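Local structure of agarase (Pseudoalteromonas fuliginea, 6XJ9) at residues G523-T528 against S588-A593; A618-W623 against E628-S633. The protein probably hydrolyses agarose, a red-algal galactan, as a family GH50 glycoside hydrolase. All coordinates share one frame; numbering follows the deposited sequence.

Contact 1 of 2, residues G523-T528 against S588-A593; sequences GIVINT and SILLTA
Val-525 and the peptide group joining Leu-590 to Leu-591 make the flat part of this contact: methyl CG2 of Val-525 sits over one face of that peptide, almost straight above the nitrogen, 3.5 Å from Leu-591 N. No aromatic ring takes part, and no hydrogen bond crosses between the two helices, so the interaction is purely van der Waals. The two branches of Val-525 divide the work. Chi1 of 165° sets CG1 opposite the backbone N and turns CG2, which lies beside that N, onto the other helix. CG2 then settles between two consecutive side-chain stems, 3.8 Å from CB of Leu-590 and equally 3.8 Å from CB of Leu-591. CG1 instead meets the terminal methyl CD1 of Leu-590 at 3.9 Å, the two side chains crossing at about a right angle. A short, branched residue suits this place, because the backbones come close, with Val-525 CA 6.2 Å from Leu-591 CA, while the longer leucines can spread to other neighbours: Leu-590 also packs on Phe-542, and Leu-591 on Tyr-522 and Val-629. Each helix ties up a threonine hydroxyl internally, which lets a polar residue sit in a helix without needing a partner across the contact. Thr-528 OG1 donates to Ile-524 O at 2.6 Å, in the carbonyl plane, and Thr-592 OG1 donates to Ser-588 O at 2.7 Å; both oxygens also accept the threonine's own backbone N-H. Ser-588 O takes its two donors from opposite faces of its plane. The result is plain helix-to-helix packing, with one valine seated between adjacent leucines, joining the short helix 523-529 to the long helix 584-609, probably a peripheral helix of the (beta/alpha)8 barrel.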
# COMPACT_ATOMS: atom_id res chain seq x y z
N GLY A 523 26.67 12.06 -34.93
CA GLY A 523 27.94 11.35 -34.79
C GLY A 523 28.21 10.35 -35.91
O GLY A 523 29.32 10.28 -36.44
N ILE A 524 27.19 9.56 -36.27
CA ILE A 524 27.31 8.53 -37.29
C ILE A 524 27.69 9.19 -38.62
O ILE A 524 28.49 8.65 -39.38
CB ILE A 524 26.00 7.73 -37.43
CG1 ILE A 524 25.67 6.92 -36.17
CG2 ILE A 524 26.04 6.85 -38.68
CD1 ILE A 524 26.59 5.74 -35.94
N VAL A 525 27.07 10.34 -38.89
CA VAL A 525 27.27 11.08 -40.13
C VAL A 525 28.69 11.66 -40.11
O VAL A 525 29.47 11.38 -41.01
CB VAL A 525 26.21 12.18 -40.30
CG1 VAL A 525 26.60 13.19 -41.38
CG2 VAL A 525 24.83 11.60 -40.60
N ILE A 526 29.00 12.43 -39.06
CA ILE A 526 30.29 13.09 -38.95
C ILE A 526 31.40 12.07 -39.13
O ILE A 526 32.23 12.20 -40.03
CB ILE A 526 30.39 13.89 -37.63
CG1 ILE A 526 29.42 15.08 -37.64
CG2 ILE A 526 31.82 14.33 -37.38
CD1 ILE A 526 28.99 15.53 -36.27
N ASN A 527 31.40 11.03 -38.29
CA ASN A 527 32.47 10.04 -38.29
C ASN A 527 32.56 9.31 -39.64
O ASN A 527 33.66 9.00 -40.11
CB ASN A 527 32.29 9.01 -37.18
CG ASN A 527 33.44 8.03 -37.10
OD1 ASN A 527 33.40 6.97 -37.72
ND2 ASN A 527 34.48 8.40 -36.36
N THR A 528 31.42 9.00 -40.24
CA THR A 528 31.42 8.24 -41.48
C THR A 528 31.95 9.10 -42.63
O THR A 528 32.63 8.59 -43.51
CB THR A 528 30.05 7.61 -41.75
OG1 THR A 528 29.72 6.73 -40.67
CG2 THR A 528 30.00 6.83 -43.05
N SER A 588 21.15 15.93 -41.72
CA SER A 588 19.81 15.40 -41.52
C SER A 588 19.43 14.43 -42.63
O SER A 588 18.82 13.40 -42.37
CB SER A 588 18.84 16.53 -41.40
OG SER A 588 17.73 16.13 -40.62
N ILE A 589 19.79 14.77 -43.88
CA ILE A 589 19.52 13.95 -45.05
C ILE A 589 20.29 12.64 -44.93
O ILE A 589 19.75 11.56 -45.19
CB ILE A 589 19.86 14.72 -46.35
CG1 ILE A 589 18.76 15.74 -46.70
CG2 ILE A 589 20.15 13.79 -47.51
CD1 ILE A 589 19.13 16.70 -47.82
N LEU A 590 21.55 12.75 -44.49
CA LEU A 590 22.46 11.62 -44.39
C LEU A 590 22.02 10.70 -43.25
O LEU A 590 21.90 9.49 -43.46
CB LEU A 590 23.90 12.12 -44.23
CG LEU A 590 24.46 12.92 -45.42
CD1 LEU A 590 25.94 13.27 -45.23
CD2 LEU A 590 24.27 12.17 -46.73
N LEU A 591 21.70 11.26 -42.09
CA LEU A 591 21.20 10.45 -40.98
C LEU A 591 19.87 9.77 -41.33
O LEU A 591 19.69 8.58 -41.08
CB LEU A 591 21.12 11.26 -39.68
CG LEU A 591 20.63 10.48 -38.46
CD1 LEU A 591 21.55 9.29 -38.18
CD2 LEU A 591 20.55 11.38 -37.23
N THR A 592 18.94 10.50 -41.95
CA THR A 592 17.69 9.90 -42.40
C THR A 592 17.98 8.72 -43.34
O THR A 592 17.35 7.68 -43.22
CB THR A 592 16.76 10.91 -43.08
OG1 THR A 592 16.54 11.96 -42.15
CG2 THR A 592 15.42 10.32 -43.47
N ALA A 593 18.91 8.91 -44.28
CA ALA A 593 19.23 7.92 -45.29
C ALA A 593 19.77 6.64 -44.64
O ALA A 593 19.44 5.53 -45.05
CB ALA A 593 20.22 8.49 -46.30

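Contact 2 of 2, residues A618-W623 against E628-S633; sequences ARFPDW and EVVKAS
Phe-620 reaches across to Val-629, Val-630 and Ser-633, and makes all the contacts of its segment with helix 627-634. Just before it, Arg-619 sends its side chain elsewhere, to a salt bridge with Glu-668, a hydrogen bond to Asn-508 and a cation-pi contact with Phe-505. Phe-620 itself has CG anti to the carbonyl carbon (chi1 -50°), which throws the ring onto the helix. Its rim is spread over one turn: CE1 comes to 3.6 Å from CG1 of Val-629, while CE2 lies 4.1 Å from CG2 of Val-630. Both valines approach the ring obliquely. At the far edge, near the ring plane, Ser-633 places OG 3.7 Å from CE2 and CB 3.8 Å from CZ. A large, flat hydrocarbon fits here because it can touch two branched methyl groups and a small residue at once. The serine's polarity is met inside the helix, where OG donates to Val-630 O at 2.8 Å with a bent C=O...O angle of 123°, so it can lie against an aromatic edge. Further along, Pro-621 keeps to its own segment, its CB lying 3.4 Å above one face of the Trp-623 ring, offset toward the rim, and Asp-622 pairs with Lys-646. Backbone bonds from Phe-620 to Ser-641 and Asn-643 set the strand beside 640-643, and Ile-640 adds to the packing around the ring. This is the strand-to-helix core of a beta-alpha-beta crossover, with strand 620-621, helix 627-634 and parallel strand 640-643, the element repeated in the (beta/alpha)8 barrel expected of this family.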
# COMPACT_ATOMS: atom_id res chain seq x y z
N ALA A 618 12.59 -0.85 -33.14
CA ALA A 618 13.91 -1.12 -32.59
C ALA A 618 14.10 -0.50 -31.20
O ALA A 618 15.23 -0.42 -30.73
CB ALA A 618 14.98 -0.65 -33.55
N ARG A 619 13.01 -0.07 -30.58
CA ARG A 619 12.95 0.29 -29.16
C ARG A 619 13.92 1.44 -28.87
O ARG A 619 14.96 1.26 -28.23
CB ARG A 619 13.22 -0.94 -28.28
CG ARG A 619 12.33 -2.15 -28.56
CD ARG A 619 12.95 -3.44 -28.03
NE ARG A 619 12.95 -3.50 -26.58
CZ ARG A 619 11.87 -3.68 -25.83
NH1 ARG A 619 10.67 -3.80 -26.41
NH2 ARG A 619 11.99 -3.73 -24.52
N PHE A 620 13.59 2.63 -29.39
CA PHE A 620 14.49 3.76 -29.21
C PHE A 620 14.40 4.25 -27.77
O PHE A 620 13.31 4.37 -27.24
CB PHE A 620 14.08 4.95 -30.09
CG PHE A 620 13.82 4.67 -31.54
CD1 PHE A 620 14.83 4.19 -32.37
CD2 PHE A 620 12.59 4.97 -32.11
CE1 PHE A 620 14.60 3.99 -33.72
CE2 PHE A 620 12.35 4.77 -33.47
CZ PHE A 620 13.36 4.27 -34.27
N PRO A 621 15.53 4.58 -27.08
CA PRO A 621 15.43 5.18 -25.75
C PRO A 621 15.00 6.64 -25.91
O PRO A 621 15.36 7.30 -26.89
CB PRO A 621 16.87 5.04 -25.23
CG PRO A 621 17.72 5.15 -26.48
CD PRO A 621 16.92 4.40 -27.52
N ASP A 622 14.18 7.11 -24.96
CA ASP A 622 13.62 8.45 -24.99
C ASP A 622 14.75 9.48 -24.91
O ASP A 622 14.59 10.62 -25.34
CB ASP A 622 12.54 8.62 -23.90
CG ASP A 622 13.07 8.46 -22.48
OD1 ASP A 622 14.23 8.02 -22.33
OD2 ASP A 622 12.31 8.81 -21.53
N TRP A 623 15.90 9.07 -24.36
CA TRP A 623 17.06 9.94 -24.30
C TRP A 623 17.86 9.92 -25.60
O TRP A 623 18.74 10.76 -25.79
CB TRP A 623 17.95 9.63 -23.08
CG TRP A 623 18.36 8.19 -22.94
CD1 TRP A 623 17.87 7.30 -22.02
CD2 TRP A 623 19.37 7.47 -23.67
NE1 TRP A 623 18.49 6.09 -22.16
CE2 TRP A 623 19.41 6.16 -23.16
CE3 TRP A 623 20.23 7.80 -24.73
CZ2 TRP A 623 20.26 5.18 -23.67
CZ3 TRP A 623 21.06 6.83 -25.24
CH2 TRP A 623 21.08 5.54 -24.72
N GLU A 628 15.20 12.18 -37.06
CA GLU A 628 15.43 11.66 -38.40
C GLU A 628 15.25 10.15 -38.42
O GLU A 628 14.80 9.57 -39.41
CB GLU A 628 16.85 12.00 -38.87
CG GLU A 628 17.05 13.48 -39.17
CD GLU A 628 17.58 14.34 -38.03
OE1 GLU A 628 17.53 13.89 -36.87
OE2 GLU A 628 18.06 15.46 -38.33
N VAL A 629 15.62 9.52 -37.31
CA VAL A 629 15.61 8.07 -37.19
C VAL A 629 14.16 7.64 -36.94
O VAL A 629 13.71 6.66 -37.53
CB VAL A 629 16.58 7.61 -36.08
CG1 VAL A 629 16.52 6.10 -35.85
CG2 VAL A 629 18.01 8.04 -36.38
N VAL A 630 13.44 8.40 -36.11
CA VAL A 630 12.05 8.08 -35.84
C VAL A 630 11.24 8.20 -37.13
O VAL A 630 10.40 7.36 -37.44
CB VAL A 630 11.43 8.97 -34.73
CG1 VAL A 630 9.95 8.63 -34.55
CG2 VAL A 630 12.15 8.85 -33.41
N LYS A 631 11.50 9.29 -37.86
CA LYS A 631 10.85 9.57 -39.13
C LYS A 631 11.11 8.43 -40.12
O LYS A 631 10.19 7.96 -40.76
CB LYS A 631 11.25 10.95 -39.67
CG LYS A 631 10.61 11.34 -41.00
CD LYS A 631 11.16 12.64 -41.58
CE LYS A 631 10.78 12.81 -43.04
NZ LYS A 631 11.22 14.12 -43.57
N ALA A 632 12.37 7.99 -40.22
CA ALA A 632 12.71 6.91 -41.14
C ALA A 632 11.93 5.65 -40.76
O ALA A 632 11.35 5.00 -41.62
CB ALA A 632 14.20 6.66 -41.16
N SER A 633 11.87 5.34 -39.45
CA SER A 633 11.20 4.14 -38.98
C SER A 633 9.71 4.14 -39.32
O SER A 633 9.13 3.09 -39.63
CB SER A 633 11.45 3.91 -37.51
OG SER A 633 10.57 4.68 -36.71

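Overall arrangement
Contact 1 precedes contact 2 along the chain, and the two follow in series without interleaving. Their centres lie 14 Å apart on the same side of the chain's centre, with contact 1 farther out, about 26 Å from that centre against about 16 Å. The long helix 584-609 links them: it packs on helix 523-529 in contact 1 and on helix 627-634 of contact 2, where Thr-592 packs on Glu-628 and Ala-632. A probable hydrogen bond between Ser-588 and Glu-628 spans the same seam. Layers thus run from sheet strand 620-621 through helix 627-634 and helix 584-609 to helix 523-529, joining this outlying helix to what is probably the catalytic barrel.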